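Local coordinates for protein Amuc_1102 (Akkermansia muciniphila, PDB 7DSZ) that is of unknown function but adopts an immunoglobulin-like fold related to archaeal type IV pilus proteins and is probably connected with a pilus, at residues Ser22-Ser27 with Glu55-Val60; Val134-Val139 with Tyr151-Gly156; Ile71-Phe76 with Glu97-Asn102; Met17-Ser22 with Val60-Thr65. All coordinates share one frame; numbering follows the deposited sequence.

Contact 1 of 4, residues Ser22-Ser27 with Glu55-Val60; sequences SLEKLS and EIPFKV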
loop_
_atom_site.group_PDB
_atom_site.type_symbol
_atom_site.label_atom_id
_atom_site.label_comp_id
_atom_site.label_asym_id
_atom_site.label_seq_id
_atom_site.Cartn_x
_atom_site.Cartn_y
_atom_site.Cartn_z
ATOM N N SER C 22 -21.852 1.480 19.871
ATOM C CA SER C 22 -22.965 2.372 19.578
ATOM C C SER C 22 -22.686 3.055 18.245
ATOM O O SER C 22 -21.787 3.892 18.151
ATOM C CB SER C 22 -23.144 3.404 20.687
ATOM O OG SER C 22 -24.190 4.300 20.358
ATOM N N LEU C 23 -23.450 2.695 17.214
ATOM C CA LEU C 23 -23.317 3.302 15.890
ATOM C C LEU C 23 -24.283 4.462 15.717
ATOM O O LEU C 23 -25.410 4.424 16.211
ATOM C CB LEU C 23 -23.595 2.275 14.789
ATOM C CG LEU C 23 -22.668 1.075 14.674
ATOM C CD1 LEU C 23 -23.231 0.104 13.639
ATOM C CD2 LEU C 23 -21.260 1.537 14.260
ATOM N N GLU C 24 -23.839 5.493 15.004
ATOM C CA GLU C 24 -24.767 6.484 14.492
ATOM C C GLU C 24 -25.072 6.090 13.049
ATOM O O GLU C 24 -25.167 4.900 12.760
ATOM C CB GLU C 24 -24.197 7.899 14.631
ATOM C CG GLU C 24 -23.773 8.245 16.086
ATOM C CD GLU C 24 -24.910 8.103 17.101
ATOM O OE1 GLU C 24 -26.076 8.380 16.741
ATOM O OE2 GLU C 24 -24.635 7.712 18.263
ATOM N N LYS C 25 -25.264 7.036 12.148
ATOM C CA LYS C 25 -25.623 6.678 10.781
ATOM C C LYS C 25 -24.423 6.833 9.856
ATOM O O LYS C 25 -23.570 7.696 10.067
ATOM C CB LYS C 25 -26.774 7.548 10.275
ATOM C CG LYS C 25 -28.032 7.456 11.142
ATOM C CD LYS C 25 -29.155 8.263 10.516
ATOM C CE LYS C 25 -30.458 8.093 11.269
ATOM N NZ LYS C 25 -31.531 8.860 10.566
ATOM N N LEU C 26 -24.380 5.999 8.817
ATOM C CA LEU C 26 -23.440 6.212 7.714
ATOM C C LEU C 26 -23.905 7.394 6.871
ATOM O O LEU C 26 -25.034 7.396 6.365
ATOM C CB LEU C 26 -23.342 4.959 6.843
ATOM C CG LEU C 26 -22.186 4.968 5.842
ATOM C CD1 LEU C 26 -20.814 4.892 6.540
ATOM C CD2 LEU C 26 -22.342 3.823 4.868
ATOM N N SER C 27 -23.039 8.395 6.718
ATOM C CA SER C 27 -23.301 9.573 5.900
ATOM C C SER C 27 -22.318 9.624 4.742
ATOM O O SER C 27 -21.153 9.270 4.898
ATOM C CB SER C 27 -23.163 10.863 6.704
ATOM O OG SER C 27 -24.205 10.975 7.653
ATOM N N GLU C 55 -18.918 8.066 6.017
ATOM C CA GLU C 55 -18.454 8.229 7.395
ATOM C C GLU C 55 -19.518 7.719 8.347
ATOM O O GLU C 55 -20.689 8.068 8.191
ATOM C CB GLU C 55 -18.196 9.705 7.703
ATOM C CG GLU C 55 -17.124 10.349 6.834
ATOM C CD GLU C 55 -15.770 10.169 7.455
ATOM O OE1 GLU C 55 -15.660 10.390 8.691
ATOM O OE2 GLU C 55 -14.824 9.786 6.731
ATOM N N ILE C 56 -19.131 6.928 9.351
ATOM C CA ILE C 56 -20.049 6.530 10.407
ATOM C C ILE C 56 -19.439 6.775 11.782
ATOM O O ILE C 56 -18.388 6.210 12.107
ATOM C CB ILE C 56 -20.534 5.071 10.268
ATOM C CG1 ILE C 56 -21.570 4.744 11.350
ATOM C CG2 ILE C 56 -19.383 4.051 10.246
ATOM C CD1 ILE C 56 -22.455 3.530 10.962
ATOM N N PRO C 57 -20.034 7.633 12.606
ATOM C CA PRO C 57 -19.552 7.805 13.977
ATOM C C PRO C 57 -19.866 6.584 14.816
ATOM O O PRO C 57 -20.896 5.934 14.632
ATOM C CB PRO C 57 -20.349 9.010 14.502
ATOM C CG PRO C 57 -21.079 9.584 13.342
ATOM C CD PRO C 57 -21.219 8.455 12.322
ATOM N N PHE C 58 -18.979 6.294 15.768
ATOM C CA PHE C 58 -19.269 5.216 16.704
ATOM C C PHE C 58 -18.494 5.408 17.999
ATOM O O PHE C 58 -17.534 6.175 18.066
ATOM C CB PHE C 58 -18.979 3.840 16.092
ATOM C CG PHE C 58 -17.515 3.496 15.964
ATOM C CD1 PHE C 58 -16.795 3.868 14.841
ATOM C CD2 PHE C 58 -16.887 2.732 16.927
ATOM C CE1 PHE C 58 -15.466 3.499 14.700
ATOM C CE2 PHE C 58 -15.559 2.360 16.794
ATOM C CZ PHE C 58 -14.840 2.751 15.685
ATOM N N LYS C 59 -18.954 4.705 19.040
ATOM C CA LYS C 59 -18.295 4.684 20.338
ATOM C C LYS C 59 -18.371 3.259 20.872
ATOM O O LYS C 59 -19.360 2.560 20.634
ATOM C CB LYS C 59 -18.949 5.678 21.323
ATOM C CG LYS C 59 -18.333 5.653 22.715
ATOM C CD LYS C 59 -19.092 6.580 23.667
ATOM C CE LYS C 59 -18.503 7.967 23.650
ATOM N NZ LYS C 59 -19.000 8.798 24.802
ATOM N N VAL C 60 -17.321 2.825 21.566
ATOM C CA VAL C 60 -17.208 1.468 22.097
ATOM C C VAL C 60 -17.315 1.510 23.615
ATOM O O VAL C 60 -16.758 2.404 24.255
ATOM C CB VAL C 60 -15.870 0.815 21.698
ATOM C CG1 VAL C 60 -15.827 -0.648 22.138
ATOM C CG2 VAL C 60 -15.637 0.950 20.204
#

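Contact 2 of 4, residues Val134-Val139 with Tyr151-Gly156; sequences VKYQGV and YSSERG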
loop_
_atom_site.group_PDB
_atom_site.type_symbol
_atom_site.label_atom_id
_atom_site.label_comp_id
_atom_site.label_asym_id
_atom_site.label_seq_id
_atom_site.Cartn_x
_atom_site.Cartn_y
_atom_site.Cartn_z
ATOM N N VAL C 134 -26.862 6.670 -4.051
ATOM C CA VAL C 134 -26.714 5.594 -3.076
ATOM C C VAL C 134 -28.111 5.097 -2.715
ATOM O O VAL C 134 -28.872 5.801 -2.048
ATOM C CB VAL C 134 -25.959 6.067 -1.828
ATOM C CG1 VAL C 134 -25.779 4.901 -0.864
ATOM C CG2 VAL C 134 -24.615 6.684 -2.209
ATOM N N LYS C 135 -28.440 3.875 -3.125
ATOM C CA LYS C 135 -29.786 3.349 -2.918
ATOM C C LYS C 135 -29.955 2.706 -1.547
ATOM O O LYS C 135 -30.944 2.968 -0.858
ATOM C CB LYS C 135 -30.127 2.346 -4.024
ATOM C CG LYS C 135 -30.197 2.992 -5.403
ATOM C CD LYS C 135 -30.949 4.320 -5.345
ATOM C CE LYS C 135 -31.055 4.945 -6.729
ATOM N NZ LYS C 135 -31.658 6.303 -6.697
ATOM N N TYR C 136 -29.005 1.867 -1.142
ATOM C CA TYR C 136 -29.026 1.238 0.172
ATOM C C TYR C 136 -27.648 1.321 0.815
ATOM O O TYR C 136 -26.626 1.332 0.121
ATOM C CB TYR C 136 -29.416 -0.217 0.082
ATOM C CG TYR C 136 -30.750 -0.448 -0.589
ATOM C CD1 TYR C 136 -31.921 -0.031 0.012
ATOM C CD2 TYR C 136 -30.831 -1.074 -1.825
ATOM C CE1 TYR C 136 -33.149 -0.238 -0.584
ATOM C CE2 TYR C 136 -32.063 -1.291 -2.436
ATOM C CZ TYR C 136 -33.214 -0.867 -1.804
ATOM O OH TYR C 136 -34.440 -1.065 -2.387
ATOM N N GLN C 137 -27.637 1.362 2.151
ATOM C CA GLN C 137 -26.409 1.366 2.941
ATOM C C GLN C 137 -26.559 0.426 4.129
ATOM O O GLN C 137 -27.646 0.281 4.695
ATOM C CB GLN C 137 -26.058 2.759 3.499
ATOM C CG GLN C 137 -25.942 3.829 2.453
ATOM C CD GLN C 137 -25.469 5.159 3.010
ATOM O OE1 GLN C 137 -24.746 5.896 2.341
ATOM N NE2 GLN C 137 -25.907 5.491 4.225
ATOM N N GLY C 138 -25.452 -0.191 4.528
ATOM C CA GLY C 138 -25.443 -0.980 5.745
ATOM C C GLY C 138 -24.041 -1.081 6.300
ATOM O O GLY C 138 -23.058 -1.077 5.550
ATOM N N VAL C 139 -23.948 -1.164 7.627
ATOM C CA VAL C 139 -22.680 -1.375 8.315
ATOM C C VAL C 139 -22.888 -2.423 9.396
ATOM O O VAL C 139 -23.787 -2.281 10.228
ATOM C CB VAL C 139 -22.139 -0.076 8.943
ATOM C CG1 VAL C 139 -20.841 -0.356 9.702
ATOM C CG2 VAL C 139 -21.925 0.994 7.860
ATOM N N TYR C 151 -25.937 -1.094 11.477
ATOM C CA TYR C 151 -26.624 0.085 10.974
ATOM C C TYR C 151 -27.218 -0.263 9.613
ATOM O O TYR C 151 -26.594 -0.982 8.832
ATOM C CB TYR C 151 -25.685 1.295 10.823
ATOM C CG TYR C 151 -26.154 2.204 9.712
ATOM C CD1 TYR C 151 -27.126 3.168 9.939
ATOM C CD2 TYR C 151 -25.656 2.062 8.411
ATOM C CE1 TYR C 151 -27.596 3.975 8.892
ATOM C CE2 TYR C 151 -26.109 2.852 7.374
ATOM C CZ TYR C 151 -27.080 3.797 7.609
ATOM O OH TYR C 151 -27.507 4.576 6.556
ATOM N N SER C 152 -28.420 0.238 9.325
ATOM C CA SER C 152 -28.975 0.056 7.988
ATOM C C SER C 152 -29.790 1.277 7.603
ATOM O O SER C 152 -30.474 1.857 8.444
ATOM C CB SER C 152 -29.862 -1.191 7.892
ATOM O OG SER C 152 -30.457 -1.269 6.599
ATOM N N SER C 153 -29.720 1.655 6.319
ATOM C CA SER C 153 -30.566 2.723 5.801
ATOM C C SER C 153 -32.028 2.299 5.691
ATOM O O SER C 153 -32.894 3.160 5.521
ATOM C CB SER C 153 -30.075 3.193 4.424
ATOM O OG SER C 153 -30.204 2.160 3.457
ATOM N N GLU C 154 -32.316 1.006 5.760
ATOM C CA GLU C 154 -33.672 0.498 5.610
ATOM C C GLU C 154 -34.183 -0.029 6.943
ATOM O O GLU C 154 -33.411 -0.390 7.841
ATOM C CB GLU C 154 -33.735 -0.615 4.557
ATOM C CG GLU C 154 -33.025 -0.288 3.241
ATOM C CD GLU C 154 -33.478 1.021 2.624
ATOM O OE1 GLU C 154 -34.693 1.174 2.378
ATOM O OE2 GLU C 154 -32.608 1.896 2.366
ATOM N N ARG C 155 -35.509 -0.079 7.050
ATOM C CA ARG C 155 -36.214 -0.617 8.206
ATOM C C ARG C 155 -37.021 -1.846 7.802
ATOM O O ARG C 155 -37.174 -2.165 6.619
ATOM C CB ARG C 155 -37.145 0.433 8.832
ATOM C CG ARG C 155 -36.443 1.482 9.670
ATOM C CD ARG C 155 -35.541 0.822 10.705
ATOM N NE ARG C 155 -35.091 1.742 11.753
ATOM C CZ ARG C 155 -34.094 2.614 11.618
ATOM N NH1 ARG C 155 -33.434 2.709 10.465
ATOM N NH2 ARG C 155 -33.757 3.398 12.637
ATOM N N GLY C 156 -37.545 -2.531 8.816
ATOM C CA GLY C 156 -38.492 -3.602 8.564
ATOM C C GLY C 156 -37.828 -4.819 7.956
ATOM O O GLY C 156 -36.703 -5.192 8.313
#

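Contact 3 of 4, residues Ile71-Phe76 with Glu97-Asn102; sequences IDALTF and EVKYVN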
loop_
_atom_site.group_PDB
_atom_site.type_symbol
_atom_site.label_atom_id
_atom_site.label_comp_id
_atom_site.label_asym_id
_atom_site.label_seq_id
_atom_site.Cartn_x
_atom_site.Cartn_y
_atom_site.Cartn_z
ATOM N N ILE C 71 -9.383 -1.939 22.939
ATOM C CA ILE C 71 -9.557 -3.327 22.531
ATOM C C ILE C 71 -8.669 -3.593 21.319
ATOM O O ILE C 71 -8.266 -2.675 20.592
ATOM C CB ILE C 71 -11.024 -3.699 22.224
ATOM C CG1 ILE C 71 -11.570 -2.879 21.048
ATOM C CG2 ILE C 71 -11.903 -3.527 23.482
ATOM C CD1 ILE C 71 -13.008 -3.268 20.622
ATOM N N ASP C 72 -8.375 -4.880 21.103
ATOM C CA ASP C 72 -7.449 -5.289 20.048
ATOM C C ASP C 72 -7.902 -4.827 18.672
ATOM O O ASP C 72 -7.101 -4.296 17.893
ATOM C CB ASP C 72 -7.302 -6.807 20.031
ATOM C CG ASP C 72 -6.403 -7.320 21.119
ATOM O OD1 ASP C 72 -5.453 -6.605 21.508
ATOM O OD2 ASP C 72 -6.647 -8.460 21.561
ATOM N N ALA C 73 -9.166 -5.090 18.323
ATOM C CA ALA C 73 -9.632 -4.875 16.953
ATOM C C ALA C 73 -11.150 -4.904 16.904
ATOM O O ALA C 73 -11.807 -5.459 17.781
ATOM C CB ALA C 73 -9.083 -5.928 15.985
ATOM N N LEU C 74 -11.689 -4.306 15.838
ATOM C CA LEU C 74 -13.091 -4.401 15.450
ATOM C C LEU C 74 -13.116 -4.514 13.941
ATOM O O LEU C 74 -12.377 -3.797 13.257
ATOM C CB LEU C 74 -13.896 -3.153 15.836
ATOM C CG LEU C 74 -14.333 -2.895 17.257
ATOM C CD1 LEU C 74 -15.077 -1.574 17.287
ATOM C CD2 LEU C 74 -15.241 -4.063 17.703
ATOM N N THR C 75 -13.974 -5.374 13.414
ATOM C CA THR C 75 -14.125 -5.485 11.968
ATOM C C THR C 75 -15.413 -4.797 11.538
ATOM O O THR C 75 -16.493 -5.111 12.049
ATOM C CB THR C 75 -14.109 -6.951 11.532
ATOM O OG1 THR C 75 -12.812 -7.495 11.799
ATOM C CG2 THR C 75 -14.391 -7.069 10.041
ATOM N N PHE C 76 -15.293 -3.831 10.636
ATOM C CA PHE C 76 -16.441 -3.137 10.067
ATOM C C PHE C 76 -16.691 -3.684 8.672
ATOM O O PHE C 76 -15.785 -3.683 7.842
ATOM C CB PHE C 76 -16.186 -1.630 9.978
ATOM C CG PHE C 76 -16.441 -0.896 11.257
ATOM C CD1 PHE C 76 -15.662 -1.146 12.380
ATOM C CD2 PHE C 76 -17.455 0.045 11.339
ATOM C CE1 PHE C 76 -15.891 -0.462 13.570
ATOM C CE2 PHE C 76 -17.694 0.733 12.534
ATOM C CZ PHE C 76 -16.903 0.464 13.655
ATOM N N GLU C 97 -14.536 -4.898 3.856
ATOM C CA GLU C 97 -14.150 -5.154 5.242
ATOM C C GLU C 97 -13.002 -4.233 5.623
ATOM O O GLU C 97 -11.993 -4.170 4.907
ATOM C CB GLU C 97 -13.693 -6.596 5.441
ATOM C CG GLU C 97 -14.766 -7.560 5.799
ATOM C CD GLU C 97 -14.247 -8.990 5.901
ATOM O OE1 GLU C 97 -14.682 -9.849 5.091
ATOM O OE2 GLU C 97 -13.392 -9.237 6.784
ATOM N N VAL C 98 -13.152 -3.531 6.743
ATOM C CA VAL C 98 -12.090 -2.710 7.321
ATOM C C VAL C 98 -11.859 -3.209 8.739
ATOM O O VAL C 98 -12.770 -3.146 9.574
ATOM C CB VAL C 98 -12.451 -1.215 7.320
ATOM C CG1 VAL C 98 -11.295 -0.371 7.849
ATOM C CG2 VAL C 98 -12.849 -0.749 5.914
ATOM N N LYS C 99 -10.652 -3.707 9.020
ATOM C CA LYS C 99 -10.315 -4.158 10.368
ATOM C C LYS C 99 -9.529 -3.045 11.045
ATOM O O LYS C 99 -8.433 -2.696 10.598
ATOM C CB LYS C 99 -9.513 -5.460 10.343
ATOM C CG LYS C 99 -9.225 -6.014 11.744
ATOM C CD LYS C 99 -8.488 -7.350 11.670
ATOM C CE LYS C 99 -8.107 -7.860 13.061
ATOM N NZ LYS C 99 -8.793 -9.145 13.429
ATOM N N TYR C 100 -10.106 -2.468 12.092
ATOM C CA TYR C 100 -9.441 -1.433 12.870
ATOM C C TYR C 100 -8.720 -2.090 14.028
ATOM O O TYR C 100 -9.210 -3.073 14.580
ATOM C CB TYR C 100 -10.456 -0.420 13.405
ATOM C CG TYR C 100 -11.035 0.435 12.331
ATOM C CD1 TYR C 100 -10.293 1.470 11.771
ATOM C CD2 TYR C 100 -12.312 0.187 11.842
ATOM C CE1 TYR C 100 -10.826 2.262 10.771
ATOM C CE2 TYR C 100 -12.853 0.980 10.845
ATOM C CZ TYR C 100 -12.106 2.002 10.316
ATOM O OH TYR C 100 -12.629 2.789 9.323
ATOM N N VAL C 101 -7.555 -1.552 14.394
ATOM C CA VAL C 101 -6.807 -2.082 15.526
ATOM C C VAL C 101 -6.588 -0.967 16.534
ATOM O O VAL C 101 -6.590 0.220 16.192
ATOM C CB VAL C 101 -5.459 -2.712 15.102
ATOM C CG1 VAL C 101 -5.706 -4.013 14.345
ATOM C CG2 VAL C 101 -4.670 -1.731 14.246
ATOM N N ASN C 102 -6.435 -1.365 17.799
ATOM C CA ASN C 102 -6.293 -0.427 18.911
ATOM C C ASN C 102 -7.475 0.537 18.952
ATOM O O ASN C 102 -7.328 1.742 18.765
ATOM C CB ASN C 102 -4.986 0.375 18.812
ATOM C CG ASN C 102 -3.754 -0.486 18.848
ATOM O OD1 ASN C 102 -3.716 -1.541 19.487
ATOM N ND2 ASN C 102 -2.721 -0.043 18.134
HETATM O O HOH W 1 -3.928 -3.946 18.310
HETATM O O HOH W 2 -11.694 -8.050 14.353
#

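Contact 4 of 4, residues Met17-Ser22 with Val60-Thr65; sequences MQVRVS and VEAAPT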
loop_
_atom_site.group_PDB
_atom_site.type_symbol
_atom_site.label_atom_id
_atom_site.label_comp_id
_atom_site.label_asym_id
_atom_site.label_seq_id
_atom_site.Cartn_x
_atom_site.Cartn_y
_atom_site.Cartn_z
ATOM N N MET C 17 -13.874 -10.830 27.935
ATOM C CA MET C 17 -14.386 -9.474 27.754
ATOM C C MET C 17 -15.357 -9.419 26.579
ATOM O O MET C 17 -15.141 -10.045 25.536
ATOM C CB MET C 17 -13.231 -8.487 27.533
ATOM C CG MET C 17 -13.671 -7.039 27.300
ATOM S SD MET C 17 -12.259 -5.938 26.950
ATOM C CE MET C 17 -11.516 -6.844 25.603
ATOM N N GLN C 18 -16.454 -8.696 26.766
ATOM C CA GLN C 18 -17.423 -8.465 25.714
ATOM C C GLN C 18 -17.462 -6.977 25.417
ATOM O O GLN C 18 -17.104 -6.143 26.250
ATOM C CB GLN C 18 -18.818 -8.977 26.095
ATOM C CG GLN C 18 -18.814 -10.433 26.535
ATOM C CD GLN C 18 -20.210 -10.937 26.859
ATOM O OE1 GLN C 18 -21.040 -11.118 25.974
ATOM N NE2 GLN C 18 -20.475 -11.143 28.131
ATOM N N VAL C 19 -17.924 -6.651 24.223
ATOM C CA VAL C 19 -17.822 -5.309 23.677
ATOM C C VAL C 19 -19.175 -4.910 23.111
ATOM O O VAL C 19 -19.863 -5.732 22.493
ATOM C CB VAL C 19 -16.712 -5.278 22.595
ATOM C CG1 VAL C 19 -16.821 -4.066 21.726
ATOM C CG2 VAL C 19 -15.337 -5.372 23.259
ATOM N N ARG C 20 -19.555 -3.655 23.323
ATOM C CA ARG C 20 -20.738 -3.067 22.718
ATOM C C ARG C 20 -20.357 -1.813 21.947
ATOM O O ARG C 20 -19.583 -0.978 22.433
ATOM C CB ARG C 20 -21.788 -2.724 23.769
ATOM C CG ARG C 20 -22.351 -3.969 24.445
ATOM C CD ARG C 20 -23.148 -4.805 23.450
ATOM N NE ARG C 20 -23.659 -6.046 24.030
ATOM C CZ ARG C 20 -23.052 -7.227 23.953
ATOM N NH1 ARG C 20 -21.892 -7.366 23.316
ATOM N NH2 ARG C 20 -23.615 -8.288 24.514
ATOM N N VAL C 21 -20.913 -1.687 20.749
ATOM C CA VAL C 21 -20.599 -0.594 19.839
ATOM C C VAL C 21 -21.876 0.190 19.570
ATOM O O VAL C 21 -22.881 -0.376 19.122
ATOM C CB VAL C 21 -19.989 -1.118 18.528
ATOM C CG1 VAL C 21 -19.741 0.029 17.572
ATOM C CG2 VAL C 21 -18.686 -1.853 18.825
ATOM N N SER C 22 -21.852 1.480 19.871
ATOM C CA SER C 22 -22.965 2.372 19.578
ATOM C C SER C 22 -22.686 3.055 18.245
ATOM O O SER C 22 -21.787 3.892 18.151
ATOM C CB SER C 22 -23.144 3.404 20.687
ATOM O OG SER C 22 -24.190 4.300 20.358
ATOM N N VAL C 60 -17.321 2.825 21.566
ATOM C CA VAL C 60 -17.208 1.468 22.097
ATOM C C VAL C 60 -17.315 1.510 23.615
ATOM O O VAL C 60 -16.758 2.404 24.255
ATOM C CB VAL C 60 -15.870 0.815 21.698
ATOM C CG1 VAL C 60 -15.827 -0.648 22.138
ATOM C CG2 VAL C 60 -15.637 0.950 20.204
ATOM N N GLU C 61 -17.977 0.508 24.193
ATOM C CA GLU C 61 -17.900 0.267 25.633
ATOM C C GLU C 61 -17.653 -1.217 25.845
ATOM O O GLU C 61 -17.829 -2.022 24.931
ATOM C CB GLU C 61 -19.179 0.720 26.365
ATOM C CG GLU C 61 -19.534 2.219 26.211
ATOM C CD GLU C 61 -18.594 3.160 26.959
ATOM O OE1 GLU C 61 -17.731 2.674 27.728
ATOM O OE2 GLU C 61 -18.741 4.394 26.791
ATOM N N ALA C 62 -17.231 -1.593 27.059
ATOM C CA ALA C 62 -16.853 -2.978 27.269
ATOM C C ALA C 62 -17.122 -3.405 28.710
ATOM O O ALA C 62 -17.164 -2.588 29.635
ATOM C CB ALA C 62 -15.369 -3.216 26.935
ATOM N N ALA C 63 -17.257 -4.718 28.870
ATOM C CA ALA C 63 -17.485 -5.389 30.142
ATOM C C ALA C 63 -16.591 -6.624 30.220
ATOM O O ALA C 63 -16.816 -7.605 29.501
ATOM C CB ALA C 63 -18.967 -5.761 30.276
ATOM N N PRO C 64 -15.549 -6.620 31.060
ATOM C CA PRO C 64 -15.144 -5.488 31.885
ATOM C C PRO C 64 -14.330 -4.505 31.055
ATOM O O PRO C 64 -13.999 -4.813 29.909
ATOM C CB PRO C 64 -14.286 -6.139 32.975
ATOM C CG PRO C 64 -13.668 -7.299 32.282
ATOM C CD PRO C 64 -14.696 -7.799 31.287
ATOM N N THR C 65 -14.016 -3.367 31.624
ATOM C CA THR C 65 -13.266 -2.363 30.877
ATOM C C THR C 65 -11.797 -2.766 30.805
ATOM O O THR C 65 -11.193 -3.070 31.838
ATOM C CB THR C 65 -13.435 -1.001 31.528
ATOM O OG1 THR C 65 -14.826 -0.674 31.544
ATOM C CG2 THR C 65 -12.682 0.086 30.749
HETATM O O HOH W 3 -18.208 -9.840 29.918
#

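Contact 1 of 4, residues Ser22-Ser27 with Glu55-Val60
The ring of Phe58 has the O of Ile56 and CG2 of Val60 at its edge, in the ring plane. The ring of Phe76 meets it with the planes at about 50°, and Leu74 and Val21 also pack on this side chain. CG of Phe58 takes the crowded position between the backbone N and the carbonyl carbon (chi1 74°). The ring therefore leads away from 22-27, and CB does the touching: Leu23 CD2 lies 3.7 Å from Phe58 CB. The same methyl meets Ile56 CD1 at 4.0 Å. The ring of Pro57 is crossed at about a right angle by Glu24, whose CB is 3.8 Å from Pro57 CG. Pro57 CD rests on the O of Lys25 at 3.3 Å.

Ser22 and Lys59 form a hydrogen-bonded antiparallel pair. Glu24 N then gives a nearly straight bond (173°) to Pro57 O, 3.0 Å long, from above the carbonyl plane. The register slips by one residue through Lys25. Pairing resumes where Ser27 N meets Glu55 O at 2.8 Å, with the reverse bond beside it. Leu26 CD1 packs nearby, 3.7 Å from Ile56 CB. The Glu55 carboxylate points elsewhere, to Arg192 and Tyr193. This is an interrupted antiparallel strand pair in an immunoglobulin-like sandwich, with Leu23 and Phe58 on the inner face of the sheet.

Contact 2 of 4, residues Val134-Val139 with Tyr151-Gly156
A serine hydroxyl stands in for a backbone acceptor: Gln137 N donates to Ser153 OG at 3.0 Å. This happens where the beta hairpin of strands 134-143 and 146-152 frays. Gln137 O still takes Ser153 N, nearly straight (173°). Ser153 OG sits in the crowded position between its backbone N and carbonyl carbon, and donates a hydrogen bond to Glu154 OE2 at 2.7 Å, on the lone pair away from the other oxygen. The bent Glu154 chain sets its carboxylate against the edge of the Tyr136 ring, the two planes 85° apart. Tyr136 CD1 is 3.1 Å from Glu154 OE2. An alanine at Glu154 removes the carboxylate, and Ser153 OG, without this acceptor, would probably be held less firmly where it receives Gln137 N. Ser152 OG accepts from Glu154 N, an ST turn, and bonds to Glu159 O. On the other strand, Lys135 and Tyr136 both face Ala81 in a classic beta bulge. Val139 and Tyr151 make a hydrogen-bonded pair, and Val139 CG2 packs on Tyr151 CD2 at 3.9 Å. Gln137, its chain extended, bonds from NE2 to Leu26 O and donates to Tyr151 OH at 3.0 Å, with the hydroxyl oxygen in the amide plane.

Contact 3 of 4, residues Ile71-Phe76 with Glu97-Asn102
Phe76 and Tyr100 form an offset edge-to-face pair. The edge of Tyr100 points to the face of Phe76, with centroids 5.4 Å apart and planes at 89°. Closest are Phe76 CD1 and Tyr100 CD2, at 3.6 Å. Val98 CG1 lies over one face of the Tyr100 ring, toward its rim. On the other side of the sheet, Lys99 bends at its last torsion and lays CE 3.6 Å from Ala73 CB. A water ties Lys99 NZ to Thr75 OG1.

The backbone sets these groups in place. Leu74 with Tyr100 and Phe76 with Val98 are hydrogen-bonded antiparallel pairs, and Phe76 N bonds to Val98 O at 2.8 Å. Both strands turn a corner, at Asp72 and Asn102, where Asn102 N gives to Asp72 O at 3.0 Å from well above the carbonyl plane. A second water donates to that O and to Asn102 OD1.

Asp72 OD1 bonds to Thr12 OG1 and forms a salt bridge with Arg122 of a second subunit, which also binds Asn102 OD1, while Ser119 of that subunit bonds to Asn102 ND2. Within the sheet, strand 134-143 flanks 70-83 and strand 195-196 flanks 91-104, while strand 109-115 of the other sheet packs on Phe76 and Tyr100.

Contact 4 of 4, residues Met17-Ser22 with Val60-Thr65
Met17 holds CG anti to its backbone N (chi1 179°), stays extended at chi2 and bends at chi3 (53°). This runs the side chain past the end of the opposite strand. Met17 CG comes 3.4 Å from Pro64 O, and its SD lies 4.1 Å from Ala62 CB. Val19 and Val60 both carry CG1 anti to the backbone N. The two side chains cross obliquely, and Val19 CG1 touches Val60 CG1 at 3.6 Å. An alanine at Met17 has no thioether to lay on Ala62, Pro64, Ile71 and Tyr143, and this end of the core would probably be less well packed.

The backbone pairing is regular. Gln18 with Ala63 and Arg20 with Glu61 are hydrogen-bonded antiparallel pairs, and Val19 with Ala62 and Val21 with Val60 are non-hydrogen-bonded ones. The bond from Glu61 N to Arg20 O is 2.8 Å and runs nearly along the C=O axis. Ala63 O is gripped twice. Gln18 N reaches it at 3.0 Å, and a water donates to it at 2.7 Å while accepting from Gln18 NE2. The peptide bond before Pro64 is cis, just where the strand ends.

Arg20 folds back at chi2, so that NH1 donates to Val19 O at 2.7 Å, from above the carbonyl plane. Its side chain shares the outer face with Gln18, Glu61 and Ala63. Met17, Val19, Val21 and Val60 pack inward on the other sheet, and Ala62 lies on the same side. Such a two-faced antiparallel pair, largely polar outside and apolar inside, is typical of one layer of an immunoglobulin-like beta sandwich.

Contacts 1 and 4 are consecutive parts of one strand pair, 18-32 with 50-63. They share Ser22 and Val60, and their centres are 15 Å apart. Contacts 2 and 3 belong to the second sheet, where strands 70-83 and 134-143 are neighbours; Val139 CG1 meets Phe76 CD2 at 3.8 Å. The two sheets pack through the core. Phe58 CE1 of contact 1 is 3.5 Å from Phe76 CZ of contact 3, and Leu74 CD1 of contact 3 is 3.9 Å from Val21 CG2 of contact 4. Leu26 O and Gln137 NE2 join contacts 1 and 2 by a probable hydrogen bond of 3.0 Å. Contacts 2 and 4 do not touch, their nearest atoms being about 8 Å apart.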